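Local structure of lysyl-trna-dependent l-ysyl-phosphatidylgycerol synthase (Bacillus licheniformis, 4V36) at residues E160-L165 and F186-L191; D170-R175 and L225-K230. The protein transfers lysine from lysyl-tRNA to the membrane lipid phosphatidylglycerol, a modification that acts in bacterial resistance. One frame throughout, in Å; residues are numbered along the deposited sequence.

Interaction 1: E160-L165 and F186-L191; sequences EFLNEL and FQEDYL
Phe186 reaches across to helix 159-173 with the rim of its ring and meets Leu162 and Leu165 on adjacent turns. Its CG stands anti to the backbone N (chi1 -161°), which places CG on the side of the helix, and the ring then brings CZ and CE2 up to it. CZ of Phe186 lies 3.7 Å from Leu162 O, with that carbonyl oxygen near the ring plane at its edge, a weakly polar approach rather than a bond. Leu165 CB also sits at the edge, in plane, 3.9 Å from Phe186 CE2. Leu191, five residues on in the short helix 188-191, covers one face: its CD1 is 3.6 Å over the centre of the Phe186 ring. The same Leu191 CD1 is 4.5 Å from Leu162 CD2, so Leu191 bridges ring and leucine loosely. On the other branch, Leu162 CD1 faces the aliphatic part of Glu188, 4.3 Å from its CG, while the Glu188 carboxylate turns to a salt bridge with Arg159. Gln187 is the N-cap of helix 188-191, its OE1 taking a weak bond from Tyr190 N.

The contact is thus mostly apolar and modest in area, joining the start of a long helix to a short one within a domain of the acetyltransferase-like (GNAT-related) clan. Beneath it runs the mixed sheet: Leu165 rests on Ile196 and Val198 of strand 196-200 and on Phe209 of strand 206-213, and Phe161, whose ring has Leu165 CG over one face, also packs on Val198.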
ATOM      1  N   GLU A 160     -14.135 -15.750 -16.456  1.00 15.88           N
ATOM      2  CA  GLU A 160     -13.844 -15.117 -17.737  1.00 29.99           C
ATOM      3  C   GLU A 160     -13.258 -13.725 -17.531  1.00 31.97           C
ATOM      4  O   GLU A 160     -12.336 -13.317 -18.237  1.00 30.33           O
ATOM      5  CB  GLU A 160     -15.105 -15.036 -18.601  1.00 37.33           C
ATOM      6  CG  GLU A 160     -14.889 -14.357 -19.946  1.00 52.97           C
ATOM      7  CD  GLU A 160     -16.132 -14.366 -20.815  1.00 68.02           C
ATOM      8  OE1 GLU A 160     -17.123 -15.025 -20.432  1.00 76.62           O
ATOM      9  OE2 GLU A 160     -16.118 -13.715 -21.882  1.00 63.38           O
ATOM     10  N   PHE A 161     -13.796 -13.006 -16.551  1.00 30.15           N
ATOM     11  CA  PHE A 161     -13.316 -11.670 -16.228  1.00 25.38           C
ATOM     12  C   PHE A 161     -11.924 -11.726 -15.604  1.00 22.70           C
ATOM     13  O   PHE A 161     -11.045 -10.942 -15.958  1.00 32.97           O
ATOM     14  CB  PHE A 161     -14.292 -10.964 -15.285  1.00 19.42           C
ATOM     15  CG  PHE A 161     -13.922  -9.541 -14.984  1.00 19.85           C
ATOM     16  CD1 PHE A 161     -14.027  -8.565 -15.961  1.00 18.41           C
ATOM     17  CD2 PHE A 161     -13.483  -9.176 -13.723  1.00 22.96           C
ATOM     18  CE1 PHE A 161     -13.690  -7.252 -15.688  1.00 20.33           C
ATOM     19  CE2 PHE A 161     -13.146  -7.865 -13.444  1.00 23.85           C
ATOM     20  CZ  PHE A 161     -13.249  -6.902 -14.427  1.00 15.64           C
ATOM     21  N   LEU A 162     -11.732 -12.662 -14.679  1.00 20.06           N
ATOM     22  CA  LEU A 162     -10.445 -12.828 -14.012  1.00 24.09           C
ATOM     23  C   LEU A 162      -9.363 -13.284 -14.987  1.00 21.16           C
ATOM     24  O   LEU A 162      -8.209 -12.868 -14.881  1.00 19.90           O
ATOM     25  CB  LEU A 162     -10.568 -13.822 -12.857  1.00 19.82           C
ATOM     26  CG  LEU A 162     -11.473 -13.386 -11.701  1.00 28.13           C
ATOM     27  CD1 LEU A 162     -11.539 -14.462 -10.629  1.00 30.01           C
ATOM     28  CD2 LEU A 162     -10.993 -12.069 -11.112  1.00 24.51           C
ATOM     29  N   ASN A 163      -9.740 -14.137 -15.936  1.00 19.55           N
ATOM     30  CA  ASN A 163      -8.812 -14.584 -16.970  1.00 20.96           C
ATOM     31  C   ASN A 163      -8.287 -13.419 -17.797  1.00 17.88           C
ATOM     32  O   ASN A 163      -7.105 -13.372 -18.138  1.00 18.80           O
ATOM     33  CB  ASN A 163      -9.477 -15.611 -17.888  1.00 20.86           C
ATOM     34  CG  ASN A 163      -9.570 -16.983 -17.256  1.00 24.85           C
ATOM     35  OD1 ASN A 163      -8.843 -17.296 -16.314  1.00 23.96           O
ATOM     36  ND2 ASN A 163     -10.462 -17.816 -17.779  1.00 28.65           N
ATOM     37  N   GLU A 164      -9.173 -12.480 -18.117  1.00 17.76           N
ATOM     38  CA  GLU A 164      -8.795 -11.301 -18.889  1.00 19.53           C
ATOM     39  C   GLU A 164      -7.877 -10.388 -18.081  1.00 22.22           C
ATOM     40  O   GLU A 164      -7.005  -9.722 -18.639  1.00 17.69           O
ATOM     41  CB  GLU A 164     -10.040 -10.536 -19.343  1.00 19.28           C
ATOM     42  CG  GLU A 164     -10.915 -11.310 -20.316  1.00 35.48           C
ATOM     43  CD  GLU A 164     -12.219 -10.604 -20.627  1.00 52.96           C
ATOM     44  OE1 GLU A 164     -12.452  -9.510 -20.071  1.00 59.20           O
ATOM     45  OE2 GLU A 164     -13.014 -11.143 -21.425  1.00 62.97           O
ATOM     46  N   LEU A 165      -8.079 -10.362 -16.768  1.00 16.05           N
ATOM     47  CA  LEU A 165      -7.224  -9.576 -15.888  1.00 13.74           C
ATOM     48  C   LEU A 165      -5.861 -10.238 -15.729  1.00 14.94           C
ATOM     49  O   LEU A 165      -4.840  -9.557 -15.633  1.00 18.38           O
ATOM     50  CB  LEU A 165      -7.875  -9.389 -14.516  1.00 17.82           C
ATOM     51  CG  LEU A 165      -9.216  -8.655 -14.471  1.00 20.97           C
ATOM     52  CD1 LEU A 165      -9.646  -8.438 -13.032  1.00 16.47           C
ATOM     53  CD2 LEU A 165      -9.142  -7.334 -15.214  1.00  9.10           C
ATOM     54  N   PHE A 186      -1.558 -10.790  -7.525  1.00 20.31           N
ATOM     55  CA  PHE A 186      -2.732 -11.337  -8.190  1.00 22.55           C
ATOM     56  C   PHE A 186      -3.218 -12.614  -7.509  1.00 24.52           C
ATOM     57  O   PHE A 186      -2.787 -13.714  -7.858  1.00 20.82           O
ATOM     58  CB  PHE A 186      -2.431 -11.606  -9.666  1.00 21.33           C
ATOM     59  CG  PHE A 186      -3.659 -11.726 -10.524  1.00 18.86           C
ATOM     60  CD1 PHE A 186      -4.374 -12.912 -10.576  1.00 11.43           C
ATOM     61  CD2 PHE A 186      -4.097 -10.652 -11.281  1.00 15.92           C
ATOM     62  CE1 PHE A 186      -5.506 -13.023 -11.364  1.00 19.08           C
ATOM     63  CE2 PHE A 186      -5.226 -10.757 -12.073  1.00 15.91           C
ATOM     64  CZ  PHE A 186      -5.931 -11.944 -12.115  1.00 22.47           C
ATOM     65  N   GLN A 187      -4.106 -12.459  -6.533  1.00 25.07           N
ATOM     66  CA  GLN A 187      -4.778 -13.598  -5.919  1.00 29.14           C
ATOM     67  C   GLN A 187      -6.286 -13.442  -6.065  1.00 30.84           C
ATOM     68  O   GLN A 187      -6.845 -12.392  -5.751  1.00 28.82           O
ATOM     69  CB  GLN A 187      -4.406 -13.738  -4.443  1.00 31.15           C
ATOM     70  CG  GLN A 187      -5.053 -14.944  -3.777  1.00 33.83           C
ATOM     71  CD  GLN A 187      -5.042 -14.857  -2.268  1.00 35.31           C
ATOM     72  OE1 GLN A 187      -5.950 -14.287  -1.663  1.00 38.63           O
ATOM     73  NE2 GLN A 187      -4.015 -15.426  -1.648  1.00 40.40           N
ATOM     74  N   GLU A 188      -6.936 -14.498  -6.539  1.00 27.25           N
ATOM     75  CA  GLU A 188      -8.361 -14.463  -6.845  1.00 23.46           C
ATOM     76  C   GLU A 188      -9.222 -14.156  -5.620  1.00 21.94           C
ATOM     77  O   GLU A 188     -10.147 -13.351  -5.703  1.00 19.21           O
ATOM     78  CB  GLU A 188      -8.778 -15.790  -7.477  1.00 35.51           C
ATOM     79  CG  GLU A 188      -8.015 -16.095  -8.757  1.00 42.43           C
ATOM     80  CD  GLU A 188      -8.164 -17.532  -9.205  1.00 57.69           C
ATOM     81  OE1 GLU A 188      -8.849 -18.309  -8.506  1.00 66.07           O
ATOM     82  OE2 GLU A 188      -7.594 -17.884 -10.259  1.00 61.69           O
ATOM     83  N   ASP A 189      -8.916 -14.790  -4.490  1.00 19.40           N
ATOM     84  CA  ASP A 189      -9.610 -14.503  -3.235  1.00 24.83           C
ATOM     85  C   ASP A 189      -9.506 -13.024  -2.878  1.00 30.05           C
ATOM     86  O   ASP A 189     -10.498 -12.384  -2.530  1.00 24.96           O
ATOM     87  CB  ASP A 189      -9.041 -15.349  -2.093  1.00 32.60           C
ATOM     88  CG  ASP A 189      -9.666 -16.727  -2.017  1.00 53.45           C
ATOM     89  OD1 ASP A 189     -10.886 -16.842  -2.259  1.00 64.01           O
ATOM     90  OD2 ASP A 189      -8.937 -17.695  -1.710  1.00 57.06           O
ATOM     91  N   TYR A 190      -8.291 -12.497  -2.972  1.00 30.11           N
ATOM     92  CA  TYR A 190      -8.011 -11.102  -2.658  1.00 25.13           C
ATOM     93  C   TYR A 190      -8.754 -10.150  -3.589  1.00 19.83           C
ATOM     94  O   TYR A 190      -9.275  -9.123  -3.154  1.00 21.13           O
ATOM     95  CB  TYR A 190      -6.501 -10.852  -2.734  1.00 22.66           C
ATOM     96  CG  TYR A 190      -6.087  -9.409  -2.568  1.00 19.97           C
ATOM     97  CD1 TYR A 190      -6.286  -8.740  -1.368  1.00 23.38           C
ATOM     98  CD2 TYR A 190      -5.472  -8.721  -3.606  1.00 17.78           C
ATOM     99  CE1 TYR A 190      -5.900  -7.423  -1.211  1.00 34.06           C
ATOM    100  CE2 TYR A 190      -5.081  -7.403  -3.459  1.00 24.60           C
ATOM    101  CZ  TYR A 190      -5.298  -6.759  -2.259  1.00 33.92           C
ATOM    102  OH  TYR A 190      -4.913  -5.447  -2.106  1.00 43.09           O
ATOM    103  N   LEU A 191      -8.813 -10.505  -4.868  1.00 16.11           N
ATOM    104  CA  LEU A 191      -9.435  -9.650  -5.874  1.00 11.39           C
ATOM    105  C   LEU A 191     -10.958  -9.582  -5.742  1.00 21.41           C
ATOM    106  O   LEU A 191     -11.588  -8.656  -6.253  1.00 18.69           O
ATOM    107  CB  LEU A 191      -9.058 -10.130  -7.277  1.00 15.22           C
ATOM    108  CG  LEU A 191      -7.592  -9.933  -7.668  1.00 21.46           C
ATOM    109  CD1 LEU A 191      -7.331 -10.458  -9.072  1.00 22.19           C
ATOM    110  CD2 LEU A 191      -7.204  -8.466  -7.556  1.00 21.41           C
TER

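Interaction 2: D170-R175 and L225-K230. With LYN (2,6-diamino-hexanoic acid amide), chain C.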
ATOM      1  N   ASP A 170      -0.118 -10.861 -16.249  1.00 23.96           N
ATOM      2  CA  ASP A 170       1.034 -11.658 -16.670  1.00 23.42           C
ATOM      3  C   ASP A 170       1.908 -10.902 -17.665  1.00 25.18           C
ATOM      4  O   ASP A 170       3.135 -10.965 -17.599  1.00 28.20           O
ATOM      5  CB  ASP A 170       0.580 -12.983 -17.290  1.00 22.83           C
ATOM      6  CG  ASP A 170       0.064 -13.964 -16.257  1.00 28.87           C
ATOM      7  OD1 ASP A 170       0.355 -13.778 -15.057  1.00 36.24           O
ATOM      8  OD2 ASP A 170      -0.627 -14.929 -16.649  1.00 28.62           O
ATOM      9  N   GLU A 171       1.267 -10.192 -18.586  1.00 30.44           N
ATOM     10  CA  GLU A 171       1.983  -9.423 -19.595  1.00 28.14           C
ATOM     11  C   GLU A 171       2.723  -8.254 -18.952  1.00 29.92           C
ATOM     12  O   GLU A 171       3.830  -7.902 -19.359  1.00 26.00           O
ATOM     13  CB  GLU A 171       1.013  -8.924 -20.668  1.00 26.55           C
ATOM     14  CG  GLU A 171       1.679  -8.392 -21.924  1.00 41.22           C
ATOM     15  CD  GLU A 171       0.692  -8.191 -23.059  1.00 44.48           C
ATOM     16  OE1 GLU A 171      -0.524  -8.348 -22.823  1.00 46.09           O
ATOM     17  OE2 GLU A 171       1.130  -7.881 -24.187  1.00 50.70           O
ATOM     18  N   TRP A 172       2.102  -7.664 -17.936  1.00 27.12           N
ATOM     19  CA  TRP A 172       2.688  -6.545 -17.213  1.00 16.70           C
ATOM     20  C   TRP A 172       3.887  -6.987 -16.378  1.00 20.68           C
ATOM     21  O   TRP A 172       4.893  -6.283 -16.301  1.00 18.76           O
ATOM     22  CB  TRP A 172       1.633  -5.888 -16.319  1.00 25.50           C
ATOM     23  CG  TRP A 172       2.109  -4.669 -15.596  1.00 19.31           C
ATOM     24  CD1 TRP A 172       2.153  -3.394 -16.082  1.00 15.77           C
ATOM     25  CD2 TRP A 172       2.591  -4.603 -14.248  1.00 19.03           C
ATOM     26  NE1 TRP A 172       2.641  -2.539 -15.123  1.00 20.93           N
ATOM     27  CE2 TRP A 172       2.916  -3.256 -13.988  1.00 10.72           C
ATOM     28  CE3 TRP A 172       2.783  -5.551 -13.238  1.00 22.52           C
ATOM     29  CZ2 TRP A 172       3.423  -2.834 -12.760  1.00 19.21           C
ATOM     30  CZ3 TRP A 172       3.287  -5.128 -12.020  1.00 20.74           C
ATOM     31  CH2 TRP A 172       3.600  -3.782 -11.792  1.00 15.16           C
ATOM     32  N   LEU A 173       3.771  -8.159 -15.758  1.00 21.80           N
ATOM     33  CA  LEU A 173       4.826  -8.687 -14.898  1.00 21.27           C
ATOM     34  C   LEU A 173       6.078  -9.066 -15.680  1.00 25.88           C
ATOM     35  O   LEU A 173       7.199  -8.842 -15.221  1.00 19.12           O
ATOM     36  CB  LEU A 173       4.319  -9.906 -14.123  1.00 12.01           C
ATOM     37  CG  LEU A 173       3.355  -9.639 -12.967  1.00 19.21           C
ATOM     38  CD1 LEU A 173       2.833 -10.951 -12.406  1.00 17.62           C
ATOM     39  CD2 LEU A 173       4.045  -8.829 -11.879  1.00 10.57           C
ATOM     40  N   GLY A 174       5.884  -9.646 -16.860  1.00 24.03           N
ATOM     41  CA  GLY A 174       6.997 -10.123 -17.656  1.00 23.15           C
ATOM     42  C   GLY A 174       7.673 -11.295 -16.976  1.00 27.09           C
ATOM     43  O   GLY A 174       7.013 -12.260 -16.593  1.00 29.27           O
ATOM     44  N   ARG A 175       8.988 -11.209 -16.807  1.00 22.23           N
ATOM     45  CA  ARG A 175       9.737 -12.280 -16.161  1.00 27.41           C
ATOM     46  C   ARG A 175       9.787 -12.085 -14.648  1.00 25.62           C
ATOM     47  O   ARG A 175      10.372 -12.894 -13.930  1.00 37.20           O
ATOM     48  CB  ARG A 175      11.156 -12.362 -16.725  1.00 29.24           C
ATOM     49  CG  ARG A 175      12.087 -11.267 -16.231  1.00 34.40           C
ATOM     50  CD  ARG A 175      13.502 -11.443 -16.765  1.00 39.26           C
ATOM     51  NE  ARG A 175      13.625 -11.039 -18.164  1.00 37.22           N
ATOM     52  CZ  ARG A 175      13.560 -11.875 -19.196  1.00 33.15           C
ATOM     53  NH1 ARG A 175      13.374 -13.172 -18.992  1.00 34.32           N
ATOM     54  NH2 ARG A 175      13.684 -11.414 -20.432  1.00 33.31           N
ATOM     55  N   LEU A 225      -3.107  -2.650  -6.900  1.00 27.91           N
ATOM     56  CA  LEU A 225      -2.517  -3.069  -8.161  1.00 18.87           C
ATOM     57  C   LEU A 225      -2.878  -2.095  -9.276  1.00 19.23           C
ATOM     58  O   LEU A 225      -4.009  -1.615  -9.348  1.00 13.70           O
ATOM     59  CB  LEU A 225      -2.978  -4.482  -8.537  1.00 22.45           C
ATOM     60  CG  LEU A 225      -2.300  -5.691  -7.886  1.00 21.63           C
ATOM     61  CD1 LEU A 225      -2.584  -5.774  -6.392  1.00 28.57           C
ATOM     62  CD2 LEU A 225      -2.736  -6.969  -8.584  1.00 25.13           C
ATOM     63  N   MET A 226      -1.906  -1.795 -10.129  1.00 11.32           N
ATOM     64  CA  MET A 226      -2.155  -1.062 -11.366  1.00 20.91           C
ATOM     65  C   MET A 226      -1.326  -1.690 -12.476  1.00 23.19           C
ATOM     66  O   MET A 226      -0.111  -1.500 -12.540  1.00 25.50           O
ATOM     67  CB  MET A 226      -1.821   0.425 -11.225  1.00 20.25           C
ATOM     68  CG  MET A 226      -1.858   1.172 -12.554  1.00 22.59           C
ATOM     69  SD  MET A 226      -1.408   2.916 -12.455  1.00 39.21           S
ATOM     70  CE  MET A 226      -2.948   3.641 -11.903  1.00 22.97           C
ATOM     71  N   ARG A 227      -1.982  -2.457 -13.339  1.00 19.86           N
ATOM     72  CA  ARG A 227      -1.273  -3.219 -14.356  1.00 14.25           C
ATOM     73  C   ARG A 227      -1.895  -3.032 -15.731  1.00 16.39           C
ATOM     74  O   ARG A 227      -3.108  -2.874 -15.860  1.00 21.62           O
ATOM     75  CB  ARG A 227      -1.241  -4.700 -13.970  1.00 13.67           C
ATOM     76  CG  ARG A 227      -0.615  -4.928 -12.599  1.00 10.84           C
ATOM     77  CD  ARG A 227      -0.534  -6.384 -12.197  1.00 18.08           C
ATOM     78  NE  ARG A 227       0.128  -6.509 -10.902  1.00 11.56           N
ATOM     79  CZ  ARG A 227       0.395  -7.662 -10.299  1.00 16.91           C
ATOM     80  NH1 ARG A 227       0.057  -8.809 -10.871  1.00 16.23           N
ATOM     81  NH2 ARG A 227       1.003  -7.664  -9.121  1.00 12.47           N
ATOM     82  N   TYR A 228      -1.051  -3.043 -16.757  1.00 17.63           N
ATOM     83  CA  TYR A 228      -1.496  -2.794 -18.120  1.00 15.81           C
ATOM     84  C   TYR A 228      -0.750  -3.665 -19.125  1.00 21.15           C
ATOM     85  O   TYR A 228       0.390  -4.063 -18.887  1.00 16.01           O
ATOM     86  CB  TYR A 228      -1.322  -1.316 -18.472  1.00 22.90           C
ATOM     87  CG  TYR A 228       0.048  -0.765 -18.134  1.00 20.12           C
ATOM     88  CD1 TYR A 228       1.116  -0.926 -19.005  1.00 24.43           C
ATOM     89  CD2 TYR A 228       0.268  -0.082 -16.946  1.00 20.18           C
ATOM     90  CE1 TYR A 228       2.368  -0.426 -18.701  1.00 21.19           C
ATOM     91  CE2 TYR A 228       1.517   0.423 -16.634  1.00 21.31           C
ATOM     92  CZ  TYR A 228       2.562   0.248 -17.515  1.00 19.25           C
ATOM     93  OH  TYR A 228       3.807   0.747 -17.209  1.00 27.08           O
ATOM     94  N   SER A 229      -1.399  -3.957 -20.246  1.00 26.59           N
ATOM     95  CA  SER A 229      -0.792  -4.770 -21.295  1.00 25.92           C
ATOM     96  C   SER A 229       0.110  -3.928 -22.195  1.00 22.63           C
ATOM     97  O   SER A 229       0.182  -2.709 -22.046  1.00 23.30           O
ATOM     98  CB  SER A 229      -1.872  -5.464 -22.126  1.00 21.37           C
ATOM     99  OG  SER A 229      -2.776  -4.520 -22.672  1.00 22.46           O
ATOM    100  N   LYS A 230       0.788  -4.583 -23.132  1.00 30.82           N
ATOM    101  CA  LYS A 230       1.734  -3.901 -24.008  1.00 30.03           C
ATOM    102  C   LYS A 230       1.032  -3.045 -25.058  1.00 29.93           C
ATOM    103  O   LYS A 230       1.651  -2.172 -25.666  1.00 40.95           O
ATOM    104  CB  LYS A 230       2.654  -4.913 -24.697  1.00 30.48           C
ATOM    105  CG  LYS A 230       3.493  -5.746 -23.742  1.00 31.78           C
ATOM    106  CD  LYS A 230       4.285  -4.868 -22.788  1.00 44.10           C
ATOM    107  CE  LYS A 230       5.056  -5.703 -21.779  1.00 47.59           C
ATOM    108  NZ  LYS A 230       5.662  -4.862 -20.707  1.00 49.54           N
TER
HETATM  109  N   LYN C1851       0.895  -3.515  -9.152  1.00 32.88           N
HETATM  110  CA  LYN C1851       1.489  -4.393  -8.160  1.00 49.64           C
HETATM  111  CB  LYN C1851       2.944  -4.668  -8.526  1.00 49.51           C
HETATM  112  CG  LYN C1851       3.650  -5.527  -7.484  1.00 46.60           C
HETATM  113  CD  LYN C1851       4.745  -6.376  -8.121  1.00 38.01           C
HETATM  114  CE  LYN C1851       5.826  -5.514  -8.762  1.00 43.85           C
HETATM  115  NZ  LYN C1851       6.848  -6.386  -9.400  1.00 44.04           N
HETATM  116  C   LYN C1851       1.409  -3.758  -6.801  1.00 55.67           C
HETATM  117  O   LYN C1851       1.661  -2.569  -6.679  1.00 67.74           O
HETATM  118  NT  LYN C1851       1.052  -4.509  -5.759  1.00 43.05           N
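Trp172 lies against Arg227 and Tyr228, its indole wedged between the end of helix 159-173, the strand and the bound lysine amide. The side chain leaves the helix with CG anti to the backbone N (chi1 -176°), and Trp172 CB starts 3.4 Å from Tyr228 O. CG passes Arg227 CB. Trp172 CD1 comes 3.3 Å from Tyr228 N, and next to it NE1 sits over the Tyr228 ring, 3.5 Å from CE2; the pair is edge-to-face (T-shaped), with the indole edge toward the tyrosine face and planes at 78°. CD2 lies near Arg227 CG, and Trp172 CE3 is 3.5 Å from that same CG, which lies over the indole face as a CH-pi contact. CE2 is near Met226 O, and Trp172 CZ2 is 3.8 Å from Met226 O. CZ3 meets both LYN CB and Arg227 NE, and at the tip Trp172 CH2 is 3.4 Å from LYN CB.

Arg227 runs extended from CG to NE across the indole, its guanidinium only 11° from the indole plane. Leu173 CD2 covers one guanidinium face and Leu225 CD2 the opposite one, while LYN N lies in plane at the edge and LYN CA is 3.4 Å from Arg227 NH2. A salt bridge from NH2 to Glu178 and a hydrogen bond from NH1 to Ser169 fix the group's orientation. At the outer end, Glu171 OE2 takes a weak bond from Lys230 N.

Trp172, Leu225, Met226 and Arg227 belong to the lysine amide pocket of this GNAT-related fold. Strand 220-228 pairs with strand 206-213 through Arg227 and Phe209 and has strand 255-261 as its parallel neighbour on the far edge; Met226 and Tyr228 pack on helix 236-251, which covers a face of the sheet.

Helix 159-173 serves both contacts: its early turns carry interaction 1 and its end carries interaction 2, with centres 13 Å apart. They meet where Phe186 CB packs 3.9 Å from Arg227 NH1, and where Tyr190 CE2 lies 4.2 Å from Leu225 CD1. Glu178 ties them as well, accepting from Phe186 N with one carboxylate oxygen and pairing with Arg227 through the other. The lysine amide itself touches interaction 2, whereas the Phe186 side chain stays about 8 Å from it. Interaction 1 thus appears to be second shell: Phe186 backs a pocket arginine, and Tyr190 hydrogen-bonds Asp224, another pocket residue, from behind the ligand's first shell.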